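Local coordinates for HIAXHD3 (Humicola insolens, PDB 3ZXK), which is a GH43 arabinofuranosidase that probably removes arabinofuranose side chains from xylan, studied as a scaffold for added endo-xylanase activity, at residues A85-Y90 with G193-K198; N139-A144 with I156-P161; R404-Y409 with P494-T499; V424-L429 with T439-A444. All coordinates share one frame; numbering follows the deposited sequence.

Interaction 1: residues A85-Y90 with G193-K198; sequences ASTLRY and GARMYK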
loop_
_atom_site.group_PDB
_atom_site.type_symbol
_atom_site.label_atom_id
_atom_site.label_comp_id
_atom_site.label_asym_id
_atom_site.label_seq_id
_atom_site.Cartn_x
_atom_site.Cartn_y
_atom_site.Cartn_z
ATOM N N ALA A 85 9.036 4.830 3.246
ATOM C CA ALA A 85 9.210 5.460 1.935
ATOM C C ALA A 85 10.452 4.923 1.242
ATOM O O ALA A 85 11.559 4.953 1.827
ATOM C CB ALA A 85 9.275 6.975 2.056
ATOM N N SER A 86 10.243 4.428 0.027
ATOM C CA SER A 86 11.294 3.779 -0.764
ATOM C C SER A 86 11.310 4.319 -2.187
ATOM O O SER A 86 10.783 5.408 -2.439
ATOM C CB SER A 86 11.086 2.268 -0.681
ATOM O OG SER A 86 11.017 1.881 0.688
ATOM N N THR A 87 11.968 3.643 -3.116
ATOM C CA THR A 87 12.127 4.257 -4.431
ATOM C C THR A 87 12.269 3.189 -5.514
ATOM O O THR A 87 12.778 2.111 -5.254
ATOM C CB THR A 87 13.323 5.251 -4.433
ATOM O OG1 THR A 87 13.342 5.949 -5.673
ATOM C CG2 THR A 87 14.654 4.542 -4.239
ATOM N N LEU A 88 11.823 3.540 -6.721
ATOM C CA LEU A 88 11.827 2.643 -7.880
ATOM C C LEU A 88 12.086 3.461 -9.130
ATOM O O LEU A 88 11.499 4.538 -9.292
ATOM C CB LEU A 88 10.462 1.995 -8.059
ATOM C CG LEU A 88 10.267 1.038 -9.238
ATOM C CD1 LEU A 88 11.058 -0.231 -8.949
ATOM C CD2 LEU A 88 8.801 0.666 -9.399
ATOM N N ARG A 89 12.934 2.945 -10.022
ATOM C CA ARG A 89 13.126 3.538 -11.367
ATOM C C ARG A 89 13.423 2.443 -12.362
ATOM O O ARG A 89 13.862 1.366 -11.996
ATOM C CB ARG A 89 14.256 4.598 -11.427
ATOM C CG ARG A 89 14.040 5.872 -10.589
ATOM C CD ARG A 89 13.017 6.806 -11.231
ATOM N NE ARG A 89 12.549 7.869 -10.347
ATOM C CZ ARG A 89 13.026 9.120 -10.310
ATOM N NH1 ARG A 89 14.030 9.539 -11.102
ATOM N NH2 ARG A 89 12.494 9.972 -9.451
ATOM N N TYR A 90 13.177 2.729 -13.633
ATOM C CA TYR A 90 13.503 1.787 -14.695
ATOM C C TYR A 90 14.787 2.225 -15.414
ATOM O O TYR A 90 14.898 3.379 -15.866
ATOM C CB TYR A 90 12.360 1.784 -15.698
ATOM C CG TYR A 90 12.615 0.955 -16.922
ATOM C CD1 TYR A 90 12.713 -0.443 -16.849
ATOM C CD2 TYR A 90 12.724 1.566 -18.163
ATOM C CE1 TYR A 90 12.927 -1.209 -18.000
ATOM C CE2 TYR A 90 12.958 0.833 -19.307
ATOM C CZ TYR A 90 13.043 -0.557 -19.228
ATOM O OH TYR A 90 13.256 -1.274 -20.399
ATOM N N GLY A 193 11.283 12.533 2.768
ATOM C CA GLY A 193 10.509 12.158 1.576
ATOM C C GLY A 193 11.140 12.438 0.222
ATOM O O GLY A 193 10.406 12.557 -0.780
ATOM N N ALA A 194 12.480 12.494 0.148
ATOM C CA ALA A 194 13.195 12.788 -1.093
ATOM C C ALA A 194 12.756 11.976 -2.326
ATOM O O ALA A 194 12.617 10.753 -2.287
ATOM C CB ALA A 194 14.715 12.674 -0.881
ATOM N N ARG A 195 12.557 12.705 -3.424
ATOM C CA ARG A 195 12.483 12.133 -4.766
ATOM C C ARG A 195 13.473 12.936 -5.591
ATOM O O ARG A 195 13.577 14.170 -5.398
ATOM C CB ARG A 195 11.058 12.197 -5.345
ATOM C CG ARG A 195 10.232 10.922 -5.134
ATOM C CD ARG A 195 9.697 10.847 -3.728
ATOM N NE ARG A 195 9.010 9.570 -3.540
ATOM C CZ ARG A 195 9.621 8.421 -3.256
ATOM N NH1 ARG A 195 10.944 8.376 -3.141
ATOM N NH2 ARG A 195 8.907 7.326 -3.048
ATOM N N MET A 196 14.215 12.291 -6.487
ATOM C CA MET A 196 15.302 12.983 -7.199
ATOM C C MET A 196 15.113 12.940 -8.729
ATOM O O MET A 196 14.715 11.897 -9.285
ATOM C CB MET A 196 16.667 12.400 -6.800
ATOM C CG MET A 196 17.864 13.223 -7.302
ATOM S SD MET A 196 19.384 12.570 -6.585
ATOM C CE MET A 196 20.621 13.734 -7.149
ATOM N N TYR A 197 15.397 14.071 -9.394
ATOM C CA TYR A 197 15.106 14.211 -10.826
ATOM C C TYR A 197 16.218 14.931 -11.575
ATOM O O TYR A 197 16.907 15.805 -11.030
ATOM C CB TYR A 197 13.818 15.008 -11.040
ATOM C CG TYR A 197 12.627 14.446 -10.275
ATOM C CD1 TYR A 197 11.839 13.406 -10.812
ATOM C CD2 TYR A 197 12.311 14.936 -9.010
ATOM C CE1 TYR A 197 10.774 12.872 -10.098
ATOM C CE2 TYR A 197 11.247 14.414 -8.286
ATOM C CZ TYR A 197 10.449 13.394 -8.848
ATOM O OH TYR A 197 9.361 12.815 -8.158
ATOM N N LYS A 198 16.367 14.575 -12.839
ATOM C CA LYS A 198 17.220 15.311 -13.772
ATOM C C LYS A 198 16.267 15.824 -14.842
ATOM O O LYS A 198 15.632 15.043 -15.552
ATOM C CB LYS A 198 18.287 14.374 -14.354
ATOM C CG LYS A 198 19.126 14.957 -15.479
ATOM C CD LYS A 198 20.101 16.001 -14.979
ATOM C CE LYS A 198 21.092 16.383 -16.066
ATOM N NZ LYS A 198 21.926 15.211 -16.445
#

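Interaction 2: residues N139-A144 with I156-P161; sequences NCYYDA and IAYGNP. With XYP (beta-D-xylopyranose), chain C.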
loop_
_atom_site.group_PDB
_atom_site.type_symbol
_atom_site.label_atom_id
_atom_site.label_comp_id
_atom_site.label_asym_id
_atom_site.label_seq_id
_atom_site.Cartn_x
_atom_site.Cartn_y
_atom_site.Cartn_z
ATOM N N ASN A 139 24.264 1.271 4.623
ATOM C CA ASN A 139 23.964 2.634 5.033
ATOM C C ASN A 139 22.454 2.701 4.969
ATOM O O ASN A 139 21.850 1.993 4.165
ATOM C CB ASN A 139 24.590 3.637 4.068
ATOM C CG ASN A 139 24.591 5.062 4.614
ATOM O OD1 ASN A 139 24.216 5.322 5.771
ATOM N ND2 ASN A 139 25.033 5.996 3.787
ATOM N N CYS A 140 21.833 3.483 5.839
ATOM C CA CYS A 140 20.385 3.590 5.772
ATOM C C CYS A 140 20.008 4.797 4.941
ATOM O O CYS A 140 20.261 5.942 5.340
ATOM C CB CYS A 140 19.705 3.659 7.135
ATOM S SG CYS A 140 17.904 3.822 6.892
ATOM N N TYR A 141 19.427 4.530 3.776
ATOM C CA TYR A 141 18.932 5.596 2.944
ATOM C C TYR A 141 17.479 5.827 3.326
ATOM O O TYR A 141 16.569 5.466 2.577
ATOM C CB TYR A 141 19.056 5.212 1.481
ATOM C CG TYR A 141 20.478 5.015 0.990
ATOM C CD1 TYR A 141 21.575 5.667 1.601
ATOM C CD2 TYR A 141 20.720 4.214 -0.120
ATOM C CE1 TYR A 141 22.863 5.500 1.109
ATOM C CE2 TYR A 141 22.007 4.046 -0.610
ATOM C CZ TYR A 141 23.071 4.669 0.016
ATOM O OH TYR A 141 24.328 4.464 -0.500
ATOM N N TYR A 142 17.273 6.456 4.482
ATOM C CA TYR A 142 15.922 6.743 4.991
ATOM C C TYR A 142 15.202 7.677 4.009
ATOM O O TYR A 142 15.761 8.696 3.602
ATOM C CB TYR A 142 15.995 7.421 6.362
ATOM C CG TYR A 142 14.623 7.807 6.871
ATOM C CD1 TYR A 142 13.787 6.870 7.465
ATOM C CD2 TYR A 142 14.134 9.101 6.705
ATOM C CE1 TYR A 142 12.502 7.217 7.892
ATOM C CE2 TYR A 142 12.867 9.460 7.149
ATOM C CZ TYR A 142 12.055 8.515 7.725
ATOM O OH TYR A 142 10.802 8.869 8.161
ATOM N N ASP A 143 13.981 7.314 3.603
ATOM C CA ASP A 143 13.231 8.104 2.627
ATOM C C ASP A 143 14.057 8.361 1.336
ATOM O O ASP A 143 14.358 9.502 0.925
ATOM C CB ASP A 143 12.720 9.399 3.276
ATOM C CG ASP A 143 11.444 9.181 4.092
ATOM O OD1 ASP A 143 11.164 8.049 4.515
ATOM O OD2 ASP A 143 10.716 10.159 4.291
ATOM N N ALA A 144 14.394 7.252 0.695
ATOM C CA ALA A 144 15.292 7.238 -0.451
ATOM C C ALA A 144 14.570 7.751 -1.695
ATOM O O ALA A 144 13.372 7.466 -1.892
ATOM C CB ALA A 144 15.772 5.806 -0.689
ATOM N N ILE A 156 21.244 8.392 -5.057
ATOM C CA ILE A 156 20.105 8.345 -4.138
ATOM C C ILE A 156 20.164 9.534 -3.169
ATOM O O ILE A 156 21.151 9.712 -2.451
ATOM C CB ILE A 156 20.013 7.015 -3.353
ATOM C CG1 ILE A 156 19.780 5.846 -4.336
ATOM C CG2 ILE A 156 18.906 7.067 -2.292
ATOM C CD1 ILE A 156 19.785 4.467 -3.705
ATOM N N ALA A 157 19.117 10.350 -3.207
ATOM C CA ALA A 157 18.892 11.386 -2.224
ATOM C C ALA A 157 18.138 10.751 -1.038
ATOM O O ALA A 157 17.248 9.903 -1.225
ATOM C CB ALA A 157 18.106 12.557 -2.837
ATOM N N TYR A 158 18.501 11.133 0.189
ATOM C CA TYR A 158 17.874 10.537 1.363
ATOM C C TYR A 158 18.076 11.388 2.576
ATOM O O TYR A 158 18.870 12.322 2.546
ATOM C CB TYR A 158 18.435 9.123 1.613
ATOM C CG TYR A 158 19.889 9.125 2.023
ATOM C CD1 TYR A 158 20.904 9.195 1.071
ATOM C CD2 TYR A 158 20.247 9.036 3.374
ATOM C CE1 TYR A 158 22.245 9.190 1.446
ATOM C CE2 TYR A 158 21.580 9.021 3.763
ATOM C CZ TYR A 158 22.583 9.084 2.791
ATOM O OH TYR A 158 23.906 9.085 3.178
ATOM N N GLY A 159 17.338 11.084 3.639
ATOM C CA GLY A 159 17.662 11.697 4.936
ATOM C C GLY A 159 16.471 12.333 5.603
ATOM O O GLY A 159 15.421 12.526 4.996
ATOM N N ASN A 160 16.667 12.643 6.880
ATOM C CA ASN A 160 15.735 13.372 7.724
ATOM C C ASN A 160 16.556 13.670 8.986
ATOM O O ASN A 160 17.090 12.746 9.610
ATOM C CB ASN A 160 14.478 12.529 8.031
ATOM C CG ASN A 160 13.621 13.123 9.150
ATOM O OD1 ASN A 160 14.122 13.802 10.058
ATOM N ND2 ASN A 160 12.327 12.845 9.115
ATOM N N PRO A 161 16.664 14.946 9.378
ATOM C CA PRO A 161 15.947 16.126 8.938
ATOM C C PRO A 161 16.605 16.898 7.797
ATOM O O PRO A 161 16.037 17.896 7.309
ATOM C CB PRO A 161 15.943 16.999 10.204
ATOM C CG PRO A 161 17.255 16.694 10.845
ATOM C CD PRO A 161 17.452 15.210 10.606
HETATM C C1 XYP C . 9.630 9.568 11.861
HETATM C C2 XYP C . 10.006 8.378 12.743
HETATM C C3 XYP C . 11.494 8.437 13.102
HETATM C C4 XYP C . 12.327 8.523 11.821
HETATM C C5 XYP C . 11.920 9.779 11.058
HETATM O O2 XYP C . 9.191 8.359 13.920
HETATM O O3 XYP C . 11.849 7.273 13.851
HETATM O O4 XYP C . 13.739 8.514 12.074
HETATM O O5 XYP C . 10.524 9.669 10.737
HETATM O O HOH W 1 14.537 12.138 2.291
#

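Interaction 3: residues R404-Y409 with P494-T499; sequences RDRAAY and PAFAMT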
loop_
_atom_site.group_PDB
_atom_site.type_symbol
_atom_site.label_atom_id
_atom_site.label_comp_id
_atom_site.label_asym_id
_atom_site.label_seq_id
_atom_site.Cartn_x
_atom_site.Cartn_y
_atom_site.Cartn_z
ATOM N N ARG A 404 -6.698 -3.607 11.439
ATOM C CA ARG A 404 -5.789 -2.508 11.738
ATOM C C ARG A 404 -5.455 -2.641 13.231
ATOM O O ARG A 404 -5.766 -3.660 13.872
ATOM C CB ARG A 404 -6.413 -1.147 11.402
ATOM C CG ARG A 404 -5.400 -0.095 11.014
ATOM C CD ARG A 404 -5.991 1.306 11.015
ATOM N NE ARG A 404 -5.049 2.323 10.552
ATOM C CZ ARG A 404 -4.529 3.304 11.301
ATOM N NH1 ARG A 404 -4.776 3.399 12.607
ATOM N NH2 ARG A 404 -3.749 4.217 10.728
ATOM N N ASP A 405 -4.851 -1.600 13.799
ATOM C CA ASP A 405 -4.490 -1.604 15.224
ATOM C C ASP A 405 -5.701 -1.536 16.183
ATOM O O ASP A 405 -5.554 -1.869 17.346
ATOM C CB ASP A 405 -3.516 -0.467 15.550
ATOM C CG ASP A 405 -4.051 0.907 15.181
ATOM O OD1 ASP A 405 -4.814 1.032 14.199
ATOM O OD2 ASP A 405 -3.670 1.868 15.873
ATOM N N ARG A 406 -6.858 -1.077 15.706
ATOM C CA ARG A 406 -8.143 -1.247 16.422
ATOM C C ARG A 406 -9.046 -2.005 15.480
ATOM O O ARG A 406 -9.469 -1.472 14.460
ATOM C CB ARG A 406 -8.787 0.099 16.769
ATOM C CG ARG A 406 -9.943 -0.029 17.764
ATOM C CD ARG A 406 -10.959 1.077 17.609
ATOM N NE ARG A 406 -10.427 2.315 18.178
ATOM C CZ ARG A 406 -11.030 3.491 18.107
ATOM N NH1 ARG A 406 -12.228 3.587 17.520
ATOM N NH2 ARG A 406 -10.447 4.555 18.645
ATOM N N ALA A 407 -9.337 -3.256 15.811
ATOM C CA ALA A 407 -9.952 -4.178 14.851
ATOM C C ALA A 407 -11.240 -4.840 15.367
ATOM O O ALA A 407 -11.513 -4.865 16.551
ATOM C CB ALA A 407 -8.930 -5.233 14.460
ATOM N N ALA A 408 -12.004 -5.444 14.462
ATOM C CA ALA A 408 -13.206 -6.202 14.810
ATOM C C ALA A 408 -13.393 -7.194 13.699
ATOM O O ALA A 408 -12.895 -6.985 12.574
ATOM C CB ALA A 408 -14.445 -5.294 14.906
ATOM N N TYR A 409 -14.138 -8.257 13.981
ATOM C CA TYR A 409 -14.404 -9.268 12.983
ATOM C C TYR A 409 -15.741 -9.962 13.170
ATOM O O TYR A 409 -16.326 -9.897 14.257
ATOM C CB TYR A 409 -13.284 -10.293 12.907
ATOM C CG TYR A 409 -13.064 -11.270 14.055
ATOM C CD1 TYR A 409 -13.957 -12.348 14.286
ATOM C CD2 TYR A 409 -11.916 -11.196 14.847
ATOM C CE1 TYR A 409 -13.712 -13.293 15.279
ATOM C CE2 TYR A 409 -11.651 -12.134 15.838
ATOM C CZ TYR A 409 -12.573 -13.170 16.060
ATOM O OH TYR A 409 -12.332 -14.141 16.985
ATOM N N PRO A 494 -22.761 -4.803 17.366
ATOM C CA PRO A 494 -22.823 -3.334 17.328
ATOM C C PRO A 494 -22.126 -2.762 16.090
ATOM O O PRO A 494 -21.412 -3.494 15.389
ATOM C CB PRO A 494 -22.096 -2.930 18.615
ATOM C CG PRO A 494 -21.145 -4.044 18.880
ATOM C CD PRO A 494 -21.799 -5.292 18.381
ATOM N N ALA A 495 -22.335 -1.470 15.813
ATOM C CA ALA A 495 -21.535 -0.785 14.794
ATOM C C ALA A 495 -20.178 -0.506 15.415
ATOM O O ALA A 495 -20.089 -0.036 16.560
ATOM C CB ALA A 495 -22.194 0.517 14.362
ATOM N N PHE A 496 -19.117 -0.796 14.685
ATOM C CA PHE A 496 -17.776 -0.701 15.247
ATOM C C PHE A 496 -17.142 0.630 14.867
ATOM O O PHE A 496 -17.037 0.944 13.679
ATOM C CB PHE A 496 -16.931 -1.881 14.758
ATOM C CG PHE A 496 -15.456 -1.738 15.029
ATOM C CD1 PHE A 496 -14.931 -1.972 16.306
ATOM C CD2 PHE A 496 -14.586 -1.379 14.005
ATOM C CE1 PHE A 496 -13.563 -1.860 16.536
ATOM C CE2 PHE A 496 -13.228 -1.239 14.243
ATOM C CZ PHE A 496 -12.720 -1.483 15.502
ATOM N N ALA A 497 -16.732 1.393 15.883
ATOM C CA ALA A 497 -16.111 2.689 15.692
ATOM C C ALA A 497 -14.626 2.518 15.333
ATOM O O ALA A 497 -13.865 1.827 16.030
ATOM C CB ALA A 497 -16.250 3.537 16.946
ATOM N N MET A 498 -14.219 3.194 14.272
ATOM C CA MET A 498 -12.876 3.029 13.697
ATOM C C MET A 498 -11.941 4.137 14.124
ATOM O O MET A 498 -12.350 5.307 14.225
ATOM C CB MET A 498 -12.972 2.996 12.186
ATOM C CG MET A 498 -13.918 1.917 11.694
ATOM S SD MET A 498 -14.648 2.327 10.100
ATOM C CE MET A 498 -13.155 2.246 9.118
ATOM N N THR A 499 -10.668 3.803 14.370
ATOM C CA THR A 499 -9.709 4.853 14.751
ATOM C C THR A 499 -9.326 5.803 13.598
ATOM O O THR A 499 -9.218 5.370 12.446
ATOM C CB THR A 499 -8.437 4.271 15.397
ATOM O OG1 THR A 499 -7.640 5.356 15.889
ATOM C CG2 THR A 499 -7.658 3.422 14.397
#

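Interaction 4: residues V424-L429 with T439-A444; sequences VDDLRL and TGRVAA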
loop_
_atom_site.group_PDB
_atom_site.type_symbol
_atom_site.label_atom_id
_atom_site.label_comp_id
_atom_site.label_asym_id
_atom_site.label_seq_id
_atom_site.Cartn_x
_atom_site.Cartn_y
_atom_site.Cartn_z
ATOM N N VAL A 424 -16.731 -10.211 17.115
ATOM C CA VAL A 424 -15.724 -9.865 18.112
ATOM C C VAL A 424 -15.225 -8.432 17.892
ATOM O O VAL A 424 -14.894 -8.020 16.752
ATOM C CB VAL A 424 -14.543 -10.868 18.035
ATOM C CG1 VAL A 424 -13.320 -10.413 18.845
ATOM C CG2 VAL A 424 -15.009 -12.273 18.419
ATOM N N ASP A 425 -15.145 -7.661 18.978
ATOM C CA ASP A 425 -14.589 -6.327 18.881
ATOM C C ASP A 425 -13.543 -6.112 19.971
ATOM O O ASP A 425 -13.135 -7.064 20.626
ATOM C CB ASP A 425 -15.709 -5.258 18.866
ATOM C CG ASP A 425 -16.503 -5.188 20.168
ATOM O OD1 ASP A 425 -16.211 -5.891 21.161
ATOM O OD2 ASP A 425 -17.446 -4.355 20.210
ATOM N N ASP A 426 -13.076 -4.877 20.130
ATOM C CA ASP A 426 -12.044 -4.548 21.128
ATOM C C ASP A 426 -10.742 -5.345 20.962
ATOM O O ASP A 426 -10.094 -5.714 21.941
ATOM C CB ASP A 426 -12.575 -4.687 22.556
ATOM C CG ASP A 426 -11.669 -4.022 23.576
ATOM O OD1 ASP A 426 -11.177 -2.892 23.303
ATOM O OD2 ASP A 426 -11.441 -4.624 24.657
ATOM N N LEU A 427 -10.362 -5.577 19.707
ATOM C CA LEU A 427 -9.033 -6.105 19.389
ATOM C C LEU A 427 -8.122 -4.908 19.200
ATOM O O LEU A 427 -8.339 -4.106 18.299
ATOM C CB LEU A 427 -9.080 -6.920 18.098
ATOM C CG LEU A 427 -9.937 -8.192 18.031
ATOM C CD1 LEU A 427 -10.324 -8.532 16.601
ATOM C CD2 LEU A 427 -9.187 -9.334 18.704
ATOM N N ARG A 428 -7.116 -4.762 20.049
ATOM C CA ARG A 428 -6.320 -3.525 20.043
ATOM C C ARG A 428 -4.840 -3.795 20.242
ATOM O O ARG A 428 -4.463 -4.581 21.126
ATOM C CB ARG A 428 -6.761 -2.574 21.170
ATOM C CG ARG A 428 -8.177 -2.041 21.049
ATOM C CD ARG A 428 -8.512 -1.060 22.156
ATOM N NE ARG A 428 -8.561 -1.649 23.490
ATOM C CZ ARG A 428 -7.670 -1.424 24.455
ATOM N NH1 ARG A 428 -6.633 -0.625 24.242
ATOM N NH2 ARG A 428 -7.803 -2.012 25.637
ATOM N N LEU A 429 -4.017 -3.098 19.460
ATOM C CA LEU A 429 -2.579 -2.962 19.722
ATOM C C LEU A 429 -2.353 -1.658 20.450
ATOM O O LEU A 429 -3.048 -0.682 20.187
ATOM C CB LEU A 429 -1.797 -2.885 18.414
ATOM C CG LEU A 429 -1.753 -4.124 17.541
ATOM C CD1 LEU A 429 -1.012 -3.863 16.232
ATOM C CD2 LEU A 429 -1.137 -5.294 18.321
ATOM N N THR A 439 -7.121 -8.673 23.400
ATOM C CA THR A 439 -7.344 -9.786 22.479
ATOM C C THR A 439 -8.806 -9.957 22.078
ATOM O O THR A 439 -9.167 -10.909 21.379
ATOM C CB THR A 439 -6.784 -11.107 23.048
ATOM O OG1 THR A 439 -7.364 -11.336 24.332
ATOM C CG2 THR A 439 -5.276 -11.023 23.215
ATOM N N GLY A 440 -9.647 -9.021 22.503
ATOM C CA GLY A 440 -11.014 -8.934 22.010
ATOM C C GLY A 440 -12.044 -9.602 22.899
ATOM O O GLY A 440 -11.711 -10.333 23.812
ATOM N N ARG A 441 -13.306 -9.333 22.621
ATOM C CA ARG A 441 -14.395 -9.990 23.338
ATOM C C ARG A 441 -15.500 -10.257 22.325
ATOM O O ARG A 441 -15.622 -9.505 21.355
ATOM C CB ARG A 441 -14.928 -9.082 24.460
ATOM C CG ARG A 441 -15.284 -7.673 23.982
ATOM C CD ARG A 441 -16.248 -6.959 24.913
ATOM N NE ARG A 441 -16.879 -5.826 24.237
ATOM C CZ ARG A 441 -16.468 -4.557 24.315
ATOM N NH1 ARG A 441 -15.407 -4.223 25.045
ATOM N NH2 ARG A 441 -17.125 -3.607 23.660
ATOM N N VAL A 442 -16.276 -11.317 22.557
ATOM C CA VAL A 442 -17.481 -11.570 21.781
ATOM C C VAL A 442 -18.535 -10.532 22.131
ATOM O O VAL A 442 -19.025 -10.469 23.259
ATOM C CB VAL A 442 -18.009 -13.008 21.921
ATOM C CG1 VAL A 442 -19.335 -13.174 21.188
ATOM C CG2 VAL A 442 -16.976 -14.001 21.388
ATOM N N ALA A 443 -18.869 -9.701 21.151
ATOM C CA ALA A 443 -19.835 -8.645 21.360
ATOM C C ALA A 443 -21.230 -9.157 21.044
ATOM O O ALA A 443 -22.209 -8.659 21.579
ATOM C CB ALA A 443 -19.494 -7.433 20.493
ATOM N N ALA A 444 -21.319 -10.153 20.165
ATOM C CA ALA A 444 -22.609 -10.801 19.867
ATOM C C ALA A 444 -22.409 -12.216 19.362
ATOM O O ALA A 444 -21.475 -12.492 18.619
ATOM C CB ALA A 444 -23.421 -10.000 18.848
HETATM O O HOH W 2 -19.179 -4.341 22.181
#

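Interaction 1: residues A85-Y90 with G193-K198
Two bent arginines, Arg-195 and Arg-89, reach across this contact from the two strands in opposite directions. In Arg-195 the chain turns at CD (chi2 78°), and the guanidinium ends near the backbone of Ser-86. In Arg-89 CG lies anti to the carbonyl carbon, and the chain bends at chi2 (-75°), which sets CD; the guanidinium ends at Met-196 O. Arg-195 grips a single oxygen with two nitrogens. Its NH2 is 2.8 Å from Ser-86 O and its NH1 is 3.1 Å from the same atom. The oxygen lies in the guanidinium plane, at its edge. NH1 also donates to Ala-194 O at 3.0 Å, and NE reaches Leu-20 O, so all three nitrogens of the guanidinium have a partner. Arg-89 NH2 donates to Met-196 O at 2.9 Å, with the oxygen tilted from the guanidinium plane. The NH1 bond to the same oxygen is weak. Arg-89 NH2 also lies 3.4 Å from Tyr-197 CE1, and its charge is met by Glu-21. The OH of Tyr-197 bonds to Ile-252 N. An alanine in place of Arg-195 would probably leave Ser-86 O without its two donors and open a gap between the strands. The strands do not pair. Their axes run 9.3 Å apart and nearly parallel, at 18°. Strand 87-91 pairs with strand 96-103, and strand 192-199 with strand 202-209. The contact thus joins strands of separate blades of the GH43 five-bladed beta-propeller, with strand 145-148 touching Arg-89 and Met-196.

Interaction 2: residues N139-A144 with I156-P161
Tyr-158 packs against Tyr-141 and the backbone of Tyr-142 where a loop joining two blades of the GH43 beta-propeller meets the second blade. Residues 139-144 lie in that loop, which leads into strand 145-148, and 156-158 ends the neighbouring strand 154-158. Tyr-158 has the most surface buried. Its CG sits between the backbone N and the carbonyl carbon (chi1 67°), and one face of its ring is turned to Tyr-141. CD1 of Tyr-141 stands over the centre of that ring, 3.6 Å from Tyr-158 CE1. The two ring planes are 42° apart, an oblique pair. Tyr-141 is the centre of an inverse gamma turn. Its CD2 touches Ile-156 CD1, and Ile-156 CG2 meets Ala-144 CB. At the tip of Tyr-158, OH receives a weak bond from Asn-139 ND2. That amide and Tyr-141 OH also bond to Gln-175. Within this loop, Cys-140 is tied by a disulfide to Cys-102.

Tyr-142 belongs to the glycan pocket. Its ring lies side by side with Asn-160, CE2 3.6 Å from Asn-160 CB. Its OH is 2.7 Å from O5 of the xylose, and both Tyr-142 OH and Asn-160 ND2 bond to Glu-192. One face of the ring has Asp-143 OD1 above it, toward the rim. The buried packing of Tyr-141 and Tyr-158 is consistent with a fixed loop, from which Tyr-142 meets the xylose. The backbone completes the join. Gly-159 N donates to Tyr-142 O at 2.9 Å, in the carbonyl plane. Water 1 donates to Asp-143 O at 3.0 Å and to Gly-159 O at 2.9 Å, and so bridges the two segments.

Interaction 3: residues R404-Y409 with P494-T499
Arg-406 NH1 donates to Ala-497 O at 2.8 Å, the shortest polar bond of the contact. The oxygen lies in the guanidinium plane, at its edge, while the nitrogen stands above the carbonyl plane of Ala-497. NH1 also forms a salt bridge with Glu-474. The chain bends at chi3 (-75°), which sets NE. One face of the guanidinium is turned to Thr-499, with the backbone N near the rim, 3.5 Å above the plane. Thr-499 N itself bonds to Tyr-508 OH, which also bonds to Arg-406 O.

The apolar half of the contact belongs to Phe-496. Ala-408 CB lies over one face of its ring, 3.7 Å from the centroid, a CH-pi contact. At the ring edge, CZ meets Arg-406 O at 3.4 Å, in plane. Leu-402 packs against the same phenylalanine. At the far end, Thr-499 CG2 touches Arg-404 NH1 at 3.4 Å and Asp-405 OD1 at 3.7 Å. Those two charged groups form a salt bridge of their own, and Arg-404 NE bonds to Thr-506 O.

The segments lie on strands of the two facing sheets of the C-terminal concanavalin A-like beta-sandwich. The chemistry is divided accordingly: a phenylalanine and an alanine pack between the sheets, while arginine charges near the end of the strands are met by carbonyls and carboxylates.

Interaction 4: residues V424-L429 with T439-A444
Asp-425 and Arg-441 are joined by backbone and by charge. Asp-425 N donates to Arg-441 O at 3.0 Å, and Arg-441 N returns a bond of 3.0 Å to Asp-425 O. This is an antiparallel hydrogen-bonded pair. On one face of the sheet the two side chains form a salt bridge, with Asp-425 OD1 3.1 Å from Arg-441 NE. The oxygen lies over one face of the guanidinium, and no N-H points at it, so the attraction is one of charge alone. Carboxylate and guanidinium planes stand 90° apart. Water 2 adds a second link: it donates to Asp-425 OD2 at 2.6 Å and accepts from Arg-441 NH2 at 2.6 Å. An alanine in place of Asp-425 would probably leave Arg-441 without its salt-bridge partner and this water without one of its holders.

Next along the strand, Asp-426 CB also sits over a guanidinium face of Arg-441, and its OD1 forms a salt bridge with Arg-428 NE. The other side of the hairpin is apolar. Val-424 CG2 meets Val-442 CG2 at 4.0 Å, and both valines pack on Trp-413. Gly-440 CA lies 3.8 Å from Leu-427 CD2; a CB there would run into that methyl and Val-424 CG1. On the charged side, Ala-443 CB touches both carboxylate oxygens of Asp-425. Ala-443 and Ala-444 both face Met-423, a classic beta bulge. The whole is a beta hairpin of strands 418-429 and 436-448, the latter the outermost strand of its sheet in the C-terminal beta-sandwich.

The four contacts form two pairs, one in each domain. Interactions 1 and 2 lie in the GH43 propeller, with centres 10 Å apart. Interaction 2 is nested within the chain loop closed by interaction 1, and they touch where Asp-143 meets Gly-193 and Ala-85. Interactions 3 and 4 lie in the C-terminal beta-sandwich, 9 Å apart between centres. Interaction 4 is nested in the loop closed by interaction 3. It stays within one sheet, where strands 406-415 and 418-429 are neighbours, while interaction 3 spans to the facing sheet. The pairs come in series, with centres 35 to 40 Å apart. Only interaction 2 includes glycan pocket residues; the sandwich pair is packing within the second domain.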